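Local atomic coordinates of putative HpcE protein (PDB entry 6V77), a protein that is of unassigned function but belongs to the fumarylacetoacetate hydrolase family and holds a zinc ion in a metal site of acidic side chains. Residues V95-F100 and Q166-K171; P67-V72 and G234-T239; D194-A199 and Y264-G269; R2-D7 and G180-T185. One frame throughout, in Å; residues are numbered along the deposited sequence.

Interaction 1 of 4, residues V95-F100 and Q166-K171; sequences VIFTKF and QFSLAK. With SO4 (sulfate ion), chain O.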
# COMPACT_ATOMS: atom_id res chain seq x y z
N VAL B 95 -0.33 -6.20 14.96
CA VAL B 95 -0.99 -6.83 13.83
C VAL B 95 -1.07 -5.79 12.72
O VAL B 95 -1.67 -4.73 12.90
CB VAL B 95 -2.40 -7.31 14.22
CG1 VAL B 95 -3.11 -7.91 13.03
CG2 VAL B 95 -2.33 -8.31 15.38
N ILE B 96 -0.43 -6.06 11.57
CA ILE B 96 -0.23 -5.03 10.56
C ILE B 96 -0.92 -5.43 9.25
O ILE B 96 -0.69 -6.52 8.73
CB ILE B 96 1.27 -4.75 10.32
CG1 ILE B 96 1.96 -4.31 11.63
CG2 ILE B 96 1.43 -3.72 9.20
CD1 ILE B 96 1.42 -3.01 12.25
N PHE B 97 -1.72 -4.51 8.71
CA PHE B 97 -2.30 -4.67 7.38
C PHE B 97 -2.28 -3.30 6.72
O PHE B 97 -1.58 -2.38 7.16
CB PHE B 97 -3.70 -5.30 7.44
CG PHE B 97 -4.59 -4.69 8.47
CD1 PHE B 97 -5.41 -3.63 8.15
CD2 PHE B 97 -4.61 -5.19 9.76
CE1 PHE B 97 -6.24 -3.06 9.11
CE2 PHE B 97 -5.44 -4.61 10.73
CZ PHE B 97 -6.24 -3.55 10.41
N THR B 98 -3.00 -3.14 5.62
CA THR B 98 -2.97 -1.85 4.96
C THR B 98 -4.39 -1.40 4.66
O THR B 98 -5.35 -2.16 4.79
CB THR B 98 -2.11 -1.89 3.67
OG1 THR B 98 -1.82 -0.54 3.25
CG2 THR B 98 -2.85 -2.64 2.54
N LYS B 99 -4.52 -0.12 4.33
CA LYS B 99 -5.75 0.43 3.78
C LYS B 99 -5.34 1.08 2.47
O LYS B 99 -4.54 2.02 2.48
CB LYS B 99 -6.39 1.41 4.77
CG LYS B 99 -7.02 0.70 5.98
CD LYS B 99 -7.25 1.62 7.21
CE LYS B 99 -8.40 2.60 6.99
NZ LYS B 99 -9.69 1.94 6.66
N PHE B 100 -5.82 0.53 1.35
CA PHE B 100 -5.26 0.93 0.06
C PHE B 100 -5.54 2.40 -0.21
O PHE B 100 -6.57 2.94 0.20
CB PHE B 100 -5.83 0.03 -1.05
CG PHE B 100 -5.33 -1.39 -0.96
CD1 PHE B 100 -3.99 -1.69 -1.30
CD2 PHE B 100 -6.14 -2.42 -0.50
CE1 PHE B 100 -3.51 -2.98 -1.21
CE2 PHE B 100 -5.66 -3.72 -0.41
CZ PHE B 100 -4.34 -4.00 -0.76
N GLN B 166 -7.74 -11.97 5.44
CA GLN B 166 -6.86 -10.81 5.36
C GLN B 166 -7.70 -9.54 5.33
O GLN B 166 -8.62 -9.42 4.52
CB GLN B 166 -5.97 -10.92 4.12
CG GLN B 166 -5.20 -12.22 4.06
CD GLN B 166 -4.15 -12.31 5.16
OE1 GLN B 166 -3.27 -11.45 5.27
NE2 GLN B 166 -4.23 -13.35 5.97
N PHE B 167 -7.35 -8.57 6.19
CA PHE B 167 -8.26 -7.49 6.56
C PHE B 167 -8.26 -6.30 5.60
O PHE B 167 -9.19 -5.48 5.68
CB PHE B 167 -7.92 -6.99 7.97
CG PHE B 167 -8.09 -8.02 9.06
CD1 PHE B 167 -8.74 -9.22 8.82
CD2 PHE B 167 -7.61 -7.78 10.34
CE1 PHE B 167 -8.91 -10.17 9.83
CE2 PHE B 167 -7.78 -8.73 11.37
CZ PHE B 167 -8.43 -9.92 11.10
N SER B 168 -7.28 -6.16 4.70
CA SER B 168 -7.08 -4.87 4.04
C SER B 168 -8.25 -4.49 3.14
O SER B 168 -8.70 -3.35 3.15
CB SER B 168 -5.78 -4.89 3.22
OG SER B 168 -4.68 -5.14 4.07
N LEU B 169 -8.71 -5.42 2.30
CA LEU B 169 -9.67 -5.07 1.27
C LEU B 169 -10.99 -4.59 1.88
O LEU B 169 -11.56 -3.59 1.44
CB LEU B 169 -9.91 -6.26 0.35
CG LEU B 169 -10.35 -5.91 -1.07
CD1 LEU B 169 -9.29 -5.06 -1.78
CD2 LEU B 169 -10.68 -7.18 -1.88
N ALA B 170 -11.45 -5.27 2.94
CA ALA B 170 -12.67 -4.88 3.64
C ALA B 170 -12.60 -3.49 4.25
O ALA B 170 -13.66 -2.90 4.56
CB ALA B 170 -12.97 -5.88 4.75
N LYS B 171 -11.40 -2.98 4.47
CA LYS B 171 -11.16 -1.66 5.03
C LYS B 171 -10.76 -0.65 3.97
O LYS B 171 -10.31 0.44 4.31
CB LYS B 171 -10.10 -1.75 6.12
CG LYS B 171 -10.56 -2.64 7.30
CD LYS B 171 -9.35 -3.04 8.13
CE LYS B 171 -9.74 -3.74 9.41
NZ LYS B 171 -10.32 -2.77 10.40
S SO4 O . -9.48 -4.52 13.56
O1 SO4 O . -10.01 -4.89 14.87
O2 SO4 O . -10.54 -4.50 12.55
O3 SO4 O . -8.87 -3.19 13.61
O4 SO4 O . -8.44 -5.48 13.19

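Interaction 2 of 4, residues P67-V72 and G234-T239; sequences PLPRQV and GDVIFT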
# COMPACT_ATOMS: atom_id res chain seq x y z
N PRO B 67 -2.66 12.76 1.35
CA PRO B 67 -3.60 12.12 0.41
C PRO B 67 -2.98 11.01 -0.43
O PRO B 67 -3.73 10.18 -0.97
CB PRO B 67 -4.05 13.29 -0.47
CG PRO B 67 -2.86 14.22 -0.47
CD PRO B 67 -2.24 14.10 0.91
N LEU B 68 -1.65 10.93 -0.56
CA LEU B 68 -1.03 9.90 -1.39
C LEU B 68 0.22 9.32 -0.71
O LEU B 68 1.33 9.40 -1.24
CB LEU B 68 -0.70 10.46 -2.78
CG LEU B 68 -0.28 9.41 -3.83
CD1 LEU B 68 -1.29 8.26 -3.98
CD2 LEU B 68 -0.00 10.04 -5.19
N PRO B 69 0.05 8.70 0.45
CA PRO B 69 1.20 8.09 1.12
C PRO B 69 1.75 6.93 0.30
O PRO B 69 1.00 6.19 -0.33
CB PRO B 69 0.63 7.61 2.47
CG PRO B 69 -0.87 7.46 2.21
CD PRO B 69 -1.22 8.51 1.20
N ARG B 70 3.08 6.80 0.30
CA ARG B 70 3.69 5.66 -0.38
C ARG B 70 3.31 4.34 0.28
O ARG B 70 3.13 3.33 -0.40
CB ARG B 70 5.20 5.86 -0.41
CG ARG B 70 5.56 6.99 -1.34
CD ARG B 70 6.96 7.53 -1.08
NE ARG B 70 7.97 6.72 -1.73
CZ ARG B 70 9.25 7.07 -1.82
NH1 ARG B 70 9.67 8.22 -1.28
NH2 ARG B 70 10.12 6.29 -2.44
N GLN B 71 3.23 4.33 1.62
CA GLN B 71 2.89 3.14 2.38
C GLN B 71 1.87 3.54 3.43
O GLN B 71 2.01 4.61 4.03
CB GLN B 71 4.12 2.53 3.07
CG GLN B 71 5.18 2.09 2.06
CD GLN B 71 6.49 1.64 2.72
OE1 GLN B 71 7.03 0.58 2.36
NE2 GLN B 71 7.00 2.43 3.67
N VAL B 72 0.86 2.69 3.63
CA VAL B 72 -0.15 2.88 4.68
C VAL B 72 -0.08 1.67 5.59
O VAL B 72 -0.28 0.53 5.13
CB VAL B 72 -1.56 3.00 4.09
CG1 VAL B 72 -2.61 3.08 5.22
CG2 VAL B 72 -1.66 4.18 3.13
N GLY B 234 5.85 11.14 4.84
CA GLY B 234 4.52 11.15 4.28
C GLY B 234 3.74 9.85 4.42
O GLY B 234 2.53 9.84 4.13
N ASP B 235 4.37 8.77 4.90
CA ASP B 235 3.64 7.53 5.17
C ASP B 235 2.62 7.74 6.29
O ASP B 235 2.79 8.59 7.17
CB ASP B 235 4.58 6.40 5.59
CG ASP B 235 5.32 5.75 4.41
OD1 ASP B 235 5.08 6.13 3.24
OD2 ASP B 235 6.16 4.87 4.69
N VAL B 236 1.58 6.91 6.27
CA VAL B 236 0.44 7.03 7.18
C VAL B 236 0.36 5.78 8.05
O VAL B 236 0.47 4.66 7.53
CB VAL B 236 -0.87 7.24 6.39
CG1 VAL B 236 -2.11 6.95 7.28
CG2 VAL B 236 -0.92 8.65 5.86
N ILE B 237 0.15 5.97 9.35
CA ILE B 237 -0.10 4.87 10.28
C ILE B 237 -1.46 5.09 10.93
O ILE B 237 -1.66 6.10 11.62
CB ILE B 237 0.98 4.75 11.36
CG1 ILE B 237 2.37 4.63 10.75
CG2 ILE B 237 0.71 3.51 12.22
CD1 ILE B 237 3.45 4.68 11.84
N PHE B 238 -2.39 4.15 10.71
CA PHE B 238 -3.63 4.05 11.47
C PHE B 238 -3.32 3.22 12.71
O PHE B 238 -3.05 2.02 12.60
CB PHE B 238 -4.69 3.37 10.61
CG PHE B 238 -5.38 4.28 9.64
CD1 PHE B 238 -6.60 4.88 10.01
CD2 PHE B 238 -4.86 4.53 8.38
CE1 PHE B 238 -7.26 5.72 9.13
CE2 PHE B 238 -5.52 5.36 7.50
CZ PHE B 238 -6.72 5.96 7.87
N THR B 239 -3.31 3.85 13.90
CA THR B 239 -2.65 3.24 15.05
C THR B 239 -3.51 2.22 15.79
O THR B 239 -3.02 1.59 16.73
CB THR B 239 -2.18 4.30 16.06
OG1 THR B 239 -3.29 5.09 16.52
CG2 THR B 239 -1.11 5.20 15.43
O HOH W 1 5.01 8.42 1.80

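Interaction 3 of 4, residues D194-A199 and Y264-G269; sequences DLELGA and YITGVG. With EDO (1,2-ethanediol), chain N.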
# COMPACT_ATOMS: atom_id res chain seq x y z
N ASP B 194 -0.91 10.40 24.97
CA ASP B 194 -2.08 10.32 25.86
C ASP B 194 -3.11 11.32 25.35
O ASP B 194 -3.29 12.39 25.92
CB ASP B 194 -1.69 10.59 27.31
CG ASP B 194 -2.85 10.41 28.27
OD1 ASP B 194 -3.83 9.74 27.90
OD2 ASP B 194 -2.76 10.96 29.39
N LEU B 195 -3.82 10.93 24.27
CA LEU B 195 -4.84 11.77 23.64
C LEU B 195 -6.21 11.12 23.78
O LEU B 195 -6.36 9.92 23.55
CB LEU B 195 -4.53 11.97 22.16
CG LEU B 195 -3.10 12.47 21.88
CD1 LEU B 195 -2.85 12.40 20.38
CD2 LEU B 195 -2.98 13.89 22.40
N GLU B 196 -7.22 11.92 24.13
CA GLU B 196 -8.59 11.43 24.24
C GLU B 196 -9.23 11.31 22.85
O GLU B 196 -9.16 12.25 22.05
CB GLU B 196 -9.42 12.37 25.12
CG GLU B 196 -10.89 11.95 25.32
CD GLU B 196 -11.66 12.98 26.11
OE1 GLU B 196 -11.70 14.15 25.67
OE2 GLU B 196 -12.22 12.65 27.17
N LEU B 197 -9.84 10.15 22.56
CA LEU B 197 -10.47 9.93 21.26
C LEU B 197 -11.80 9.21 21.44
O LEU B 197 -12.02 8.51 22.44
CB LEU B 197 -9.55 9.15 20.28
CG LEU B 197 -9.33 7.64 20.42
CD1 LEU B 197 -8.46 7.14 19.26
CD2 LEU B 197 -8.71 7.28 21.78
N GLY B 198 -12.70 9.41 20.49
CA GLY B 198 -13.99 8.75 20.62
C GLY B 198 -14.81 8.92 19.36
O GLY B 198 -14.38 9.51 18.37
N ALA B 199 -16.03 8.38 19.43
CA ALA B 199 -16.94 8.41 18.29
C ALA B 199 -18.35 8.34 18.84
O ALA B 199 -18.59 7.74 19.89
CB ALA B 199 -16.71 7.24 17.32
N TYR B 264 -13.79 12.03 16.85
CA TYR B 264 -13.02 13.15 17.40
C TYR B 264 -11.78 12.68 18.15
O TYR B 264 -11.73 11.57 18.69
CB TYR B 264 -13.87 14.01 18.35
CG TYR B 264 -14.25 13.30 19.63
CD1 TYR B 264 -13.41 13.31 20.75
CD2 TYR B 264 -15.46 12.61 19.72
CE1 TYR B 264 -13.76 12.64 21.91
CE2 TYR B 264 -15.81 11.94 20.88
CZ TYR B 264 -14.95 11.96 21.97
OH TYR B 264 -15.32 11.30 23.12
N ILE B 265 -10.78 13.55 18.18
CA ILE B 265 -9.65 13.44 19.09
C ILE B 265 -9.54 14.80 19.77
O ILE B 265 -9.34 15.81 19.09
CB ILE B 265 -8.34 13.07 18.36
CG1 ILE B 265 -8.50 11.71 17.63
CG2 ILE B 265 -7.20 13.04 19.35
CD1 ILE B 265 -7.23 11.22 16.89
N THR B 266 -9.70 14.82 21.09
CA THR B 266 -9.91 16.09 21.79
C THR B 266 -8.67 16.95 21.69
O THR B 266 -7.56 16.49 21.97
CB THR B 266 -10.28 15.84 23.25
OG1 THR B 266 -11.41 14.95 23.30
CG2 THR B 266 -10.64 17.18 23.94
N GLY B 267 -8.85 18.20 21.25
CA GLY B 267 -7.74 19.09 21.02
C GLY B 267 -7.03 18.93 19.68
O GLY B 267 -6.15 19.75 19.36
N VAL B 268 -7.37 17.90 18.91
CA VAL B 268 -6.76 17.66 17.60
C VAL B 268 -7.74 17.92 16.47
O VAL B 268 -7.44 18.64 15.52
CB VAL B 268 -6.18 16.23 17.51
CG1 VAL B 268 -5.82 15.88 16.06
CG2 VAL B 268 -4.96 16.11 18.44
N GLY B 269 -8.94 17.34 16.55
CA GLY B 269 -9.90 17.59 15.49
C GLY B 269 -11.15 16.75 15.64
O GLY B 269 -11.25 15.87 16.51
C1 EDO N . -12.33 17.95 18.81
O1 EDO N . -13.50 17.80 19.63
C2 EDO N . -11.50 19.13 19.32
O2 EDO N . -11.42 19.04 20.74
O HOH W 2 -6.88 14.87 24.20

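Interaction 4 of 4, residues R2-D7 and G180-T185; sequences RLINLD and GPELVT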
# COMPACT_ATOMS: atom_id res chain seq x y z
N ARG B 2 -0.37 23.66 12.41
CA ARG B 2 -1.47 22.88 11.85
C ARG B 2 -1.52 23.08 10.35
O ARG B 2 -1.38 24.21 9.87
CB ARG B 2 -2.82 23.26 12.49
CG ARG B 2 -2.92 22.86 13.94
CD ARG B 2 -4.24 23.31 14.61
NE ARG B 2 -4.27 22.80 15.97
CZ ARG B 2 -5.13 21.90 16.41
NH1 ARG B 2 -6.09 21.42 15.62
NH2 ARG B 2 -5.04 21.48 17.65
N LEU B 3 -1.77 22.00 9.62
CA LEU B 3 -1.85 22.01 8.16
C LEU B 3 -3.22 21.47 7.75
O LEU B 3 -3.81 20.63 8.44
CB LEU B 3 -0.76 21.14 7.51
CG LEU B 3 0.70 21.46 7.87
CD1 LEU B 3 1.63 20.55 7.10
CD2 LEU B 3 0.96 22.90 7.55
N ILE B 4 -3.71 21.95 6.61
CA ILE B 4 -4.98 21.49 6.06
C ILE B 4 -4.87 21.47 4.54
O ILE B 4 -4.31 22.39 3.93
CB ILE B 4 -6.17 22.36 6.55
CG1 ILE B 4 -7.52 21.75 6.14
CG2 ILE B 4 -6.03 23.81 6.10
CD1 ILE B 4 -8.72 22.50 6.75
N ASN B 5 -5.38 20.41 3.95
CA ASN B 5 -5.39 20.21 2.50
C ASN B 5 -6.74 20.73 1.99
O ASN B 5 -7.78 20.20 2.37
CB ASN B 5 -5.20 18.72 2.21
CG ASN B 5 -5.30 18.37 0.73
OD1 ASN B 5 -5.39 19.26 -0.11
ND2 ASN B 5 -5.30 17.07 0.41
N LEU B 6 -6.71 21.80 1.21
CA LEU B 6 -7.94 22.40 0.68
C LEU B 6 -7.89 22.33 -0.84
O LEU B 6 -6.99 22.92 -1.46
CB LEU B 6 -8.11 23.85 1.14
CG LEU B 6 -8.32 24.02 2.65
CD1 LEU B 6 -8.24 25.51 3.01
CD2 LEU B 6 -9.66 23.41 3.07
N ASP B 7 -8.85 21.62 -1.43
CA ASP B 7 -8.90 21.40 -2.87
C ASP B 7 -7.55 20.93 -3.41
O ASP B 7 -7.09 21.37 -4.46
CB ASP B 7 -9.37 22.66 -3.60
CG ASP B 7 -10.82 22.97 -3.35
OD1 ASP B 7 -11.60 22.04 -3.02
OD2 ASP B 7 -11.20 24.15 -3.51
N GLY B 180 -8.40 13.57 8.77
CA GLY B 180 -8.50 15.00 8.86
C GLY B 180 -9.23 15.47 10.10
O GLY B 180 -9.45 14.69 11.03
N PRO B 181 -9.61 16.76 10.15
CA PRO B 181 -9.45 17.73 9.06
C PRO B 181 -8.04 18.30 8.91
O PRO B 181 -7.69 18.76 7.82
CB PRO B 181 -10.42 18.85 9.45
CG PRO B 181 -10.45 18.79 10.94
CD PRO B 181 -10.39 17.32 11.27
N GLU B 182 -7.25 18.29 9.99
CA GLU B 182 -5.97 18.98 10.01
C GLU B 182 -4.87 18.06 10.49
O GLU B 182 -5.11 17.13 11.26
CB GLU B 182 -6.02 20.21 10.93
CG GLU B 182 -6.94 21.25 10.40
CD GLU B 182 -7.18 22.41 11.35
OE1 GLU B 182 -6.82 22.35 12.55
OE2 GLU B 182 -7.77 23.39 10.87
N LEU B 183 -3.65 18.32 10.02
CA LEU B 183 -2.48 17.71 10.62
C LEU B 183 -2.04 18.62 11.76
O LEU B 183 -1.96 19.84 11.57
CB LEU B 183 -1.35 17.56 9.61
CG LEU B 183 -0.13 16.78 10.11
CD1 LEU B 183 -0.39 15.30 10.06
CD2 LEU B 183 1.10 17.11 9.26
N VAL B 184 -1.76 18.03 12.92
CA VAL B 184 -1.37 18.78 14.12
C VAL B 184 0.02 18.32 14.54
O VAL B 184 0.22 17.13 14.80
CB VAL B 184 -2.38 18.57 15.26
CG1 VAL B 184 -2.02 19.45 16.46
CG2 VAL B 184 -3.80 18.86 14.78
N THR B 185 0.98 19.25 14.60
CA THR B 185 2.33 18.80 14.91
C THR B 185 2.44 18.44 16.40
O THR B 185 1.62 18.84 17.23
CB THR B 185 3.37 19.85 14.53
OG1 THR B 185 3.10 21.09 15.21
CG2 THR B 185 3.39 20.09 13.02
O HOH W 3 -6.27 18.23 5.54

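Interaction 1 of 4, residues V95-F100 and Q166-K171
Two hydrogen bonds join the segments. The backbone N of Thr98 gives a nearly straight bond to Ser168 OG (3.0 Å, 165°). Lys99, bent at chi3 and chi4, curls its ammonium back so that NZ meets a lone pair of the Lys171 carbonyl, in the carbonyl plane, with NZ 2.9 Å from Lys171 O. Lys99 NZ also forms a salt bridge with Asp152, a zinc ligand.

The aromatic contact is T-shaped. The edge of Phe167 is turned to the face of Phe97, with the planes at 72° and the centroids 5.7 Å apart. Phe167 CB sits over the centre of the Phe97 ring in a CH-pi contact. The Lys171 chain crosses Phe97 at about a right angle, and its CD lies 3.3 Å from Phe97 CE1. Beyond this ring Lys171 NZ binds a sulfate ion through O2 at 2.8 Å. It also bonds to Asp152, so the two lysines probably add positive charge beside the acidic metal site.

Ser168 CB and Leu169 CD1 pack on Phe100 CE2.

Strand 95-97 pairs with strand 72-76. The loop 166-171 packs on helix 156-160, and Gln166 and Phe167 bond to the second subunit.

Interaction 2 of 4, residues P67-V72 and G234-T239
The Phe238 ring meets Val72 at its edge, where Val72 CG1 lies near the ring plane, 4.1 Å from Phe238 CD2. Lys99 makes a cation-pi contact with the same ring. The carboxylate of Asp235 is approached from above its plane by two donors. The backbone N of Gln71 reaches Asp235 OD1 at 3.0 Å, on a bond bent to 138°. The Gln71 amide lies alongside the carboxylate, the two planes 48° apart, and Gln71 NE2 bonds Asp235 OD2 at 2.8 Å. That oxygen lies in the amide plane.

The extended Gln71 chain carries the amide there, its CG anti to the carbonyl carbon. A water joins Arg70 N to Asp235 OD1, which it meets at 2.7 Å. Val236 N bonds Gln71 O at 3.2 Å, close to straight at 168°. This bond belongs to the parallel pairing of Val72 with Val236. Pro69 packs beside the start of the pairing: its CG touches Val236 CG2 at 3.8 Å, and its CB rests on Gly234 O.

The carboxylate of buried Asp235 is thus gripped by Gln71 from across the contact, by the water and by Tyr232 N, which bonds OD2. Glu230 O of the same chain takes Gln71 NE2, and Ser102 of the second subunit meets Gln71 OE1. So many donors around Asp235 would favour its charged form. These bonds hold Gln71 to Asp235 just where strand 72-76 enters the sheet.

Interaction 3 of 4, residues D194-A199 and Y264-G269
Tyr264 lays its ring over the backbone of Gly198. Its CG takes the crowded position between N and the carbonyl carbon (chi1 68°), which folds the ring across the neighbouring strand. Gly198 CA stands over the ring face, 3.9 Å from the Tyr264 ring centroid, in a CH-pi contact. Gly198 has no side chain, and its backbone can lie directly against the ring.

The same two residues form an antiparallel hydrogen-bonded pair. Gly198 N bonds Tyr264 O at 3.0 Å, and Tyr264 N returns a bond of 3.0 Å to Gly198 O from above the carbonyl plane. Leu197 and Ile265 are the next pair, non-hydrogen-bonded. They pack on the other side of the sheet, with Leu197 CB 3.8 Å from Ile265 CG1. Ile265 CG2 also reaches Leu195 CB.

Further on, Thr266 N bonds Glu196 O at 2.8 Å. The extended Glu196 chain brings its carboxylate to the threonine hydroxyl. Thr266 OG1 donates to the anti lone pair of Glu196 OE1, and these two atoms are only 2.5 Å apart. A water links Glu196 N to Thr266 O. The other carboxylate oxygen, Glu196 OE2, bonds His208. In the turn, Val268 N and Gly269 N both bond Ile265 O, a classic beta bulge. Gly267 N binds 1,2-ethanediol.

Strand 260-265 lies between strands 269-277 and 196-201, and strand 204-210 pairs with 196-201 beyond. Leu195, Leu197 and Ile265 pack against strand 118-128, and Ile265 also touches strand 144-155.

Interaction 4 of 4, residues R2-D7 and G180-T185
Leu3 and Leu183 face each other as an antiparallel hydrogen-bonded pair. Leu3 N bonds Leu183 O at 2.9 Å, and Leu183 N bonds Leu3 O at 2.8 Å. Both lie in the planes of their carbonyls. Their side chains run side by side on one face of the sheet, with Leu3 CD1 4.1 Å from Leu183 CD2.

On the other face Arg2 and Val184 form a non-hydrogen-bonded pair. The Arg2 chain is extended from CG to NE and lies alongside Val184. One face of its guanidinium covers Val184 CG2, which is 3.5 Å from Arg2 NH1. The edge of the same group turns to Glu182, whose carboxylate plane stands 71° away. Arg2 NH1 forms a long salt bridge of 3.3 Å to Glu182 OE1, in the guanidinium plane and straight at 167°. Ile4 CG1 rests on Pro181 O at 3.4 Å. A water continues the ladder where the strands part, linking Asn5 N to Pro181 O.

Further partners position these groups. Gly267 O, Val268 O and Glu188 hold the Arg2 guanidinium, and Arg58 takes the second oxygen of Glu182. Helices 33-38 and 40-49 cover the leucine face.

The peptide before Pro181 is cis, and the chain turns a corner there. The arrangement is an antiparallel beta ladder joining the N-terminal strand 2-6 to strand 177-185, which lies within the fumarylacetoacetate hydrolase family region.

Interactions 1, 2 and 4 all reach one mixed sheet, while 194-199 and 264-269 belong to a second sheet of five strands. Interaction 2 touches interaction 1, their centres 13 Å apart, through the hydrogen bond of Thr98 OG1 to Val72 O. It also touches interaction 4, 14 Å away between centres, where Pro67 packs on Asn5. Interactions 3 and 4, 15 Å apart between centres, touch through the Arg2 guanidinium. Interactions 1 and 4 lie on opposite sides of the chain's centre, about 24 Å apart between centres. Along the chain, segments of interactions 2 and 4 alternate, and so do those of 2 and 3. The contacts thus tie the N-terminal strand into the large sheet, and that sheet to the five-stranded one.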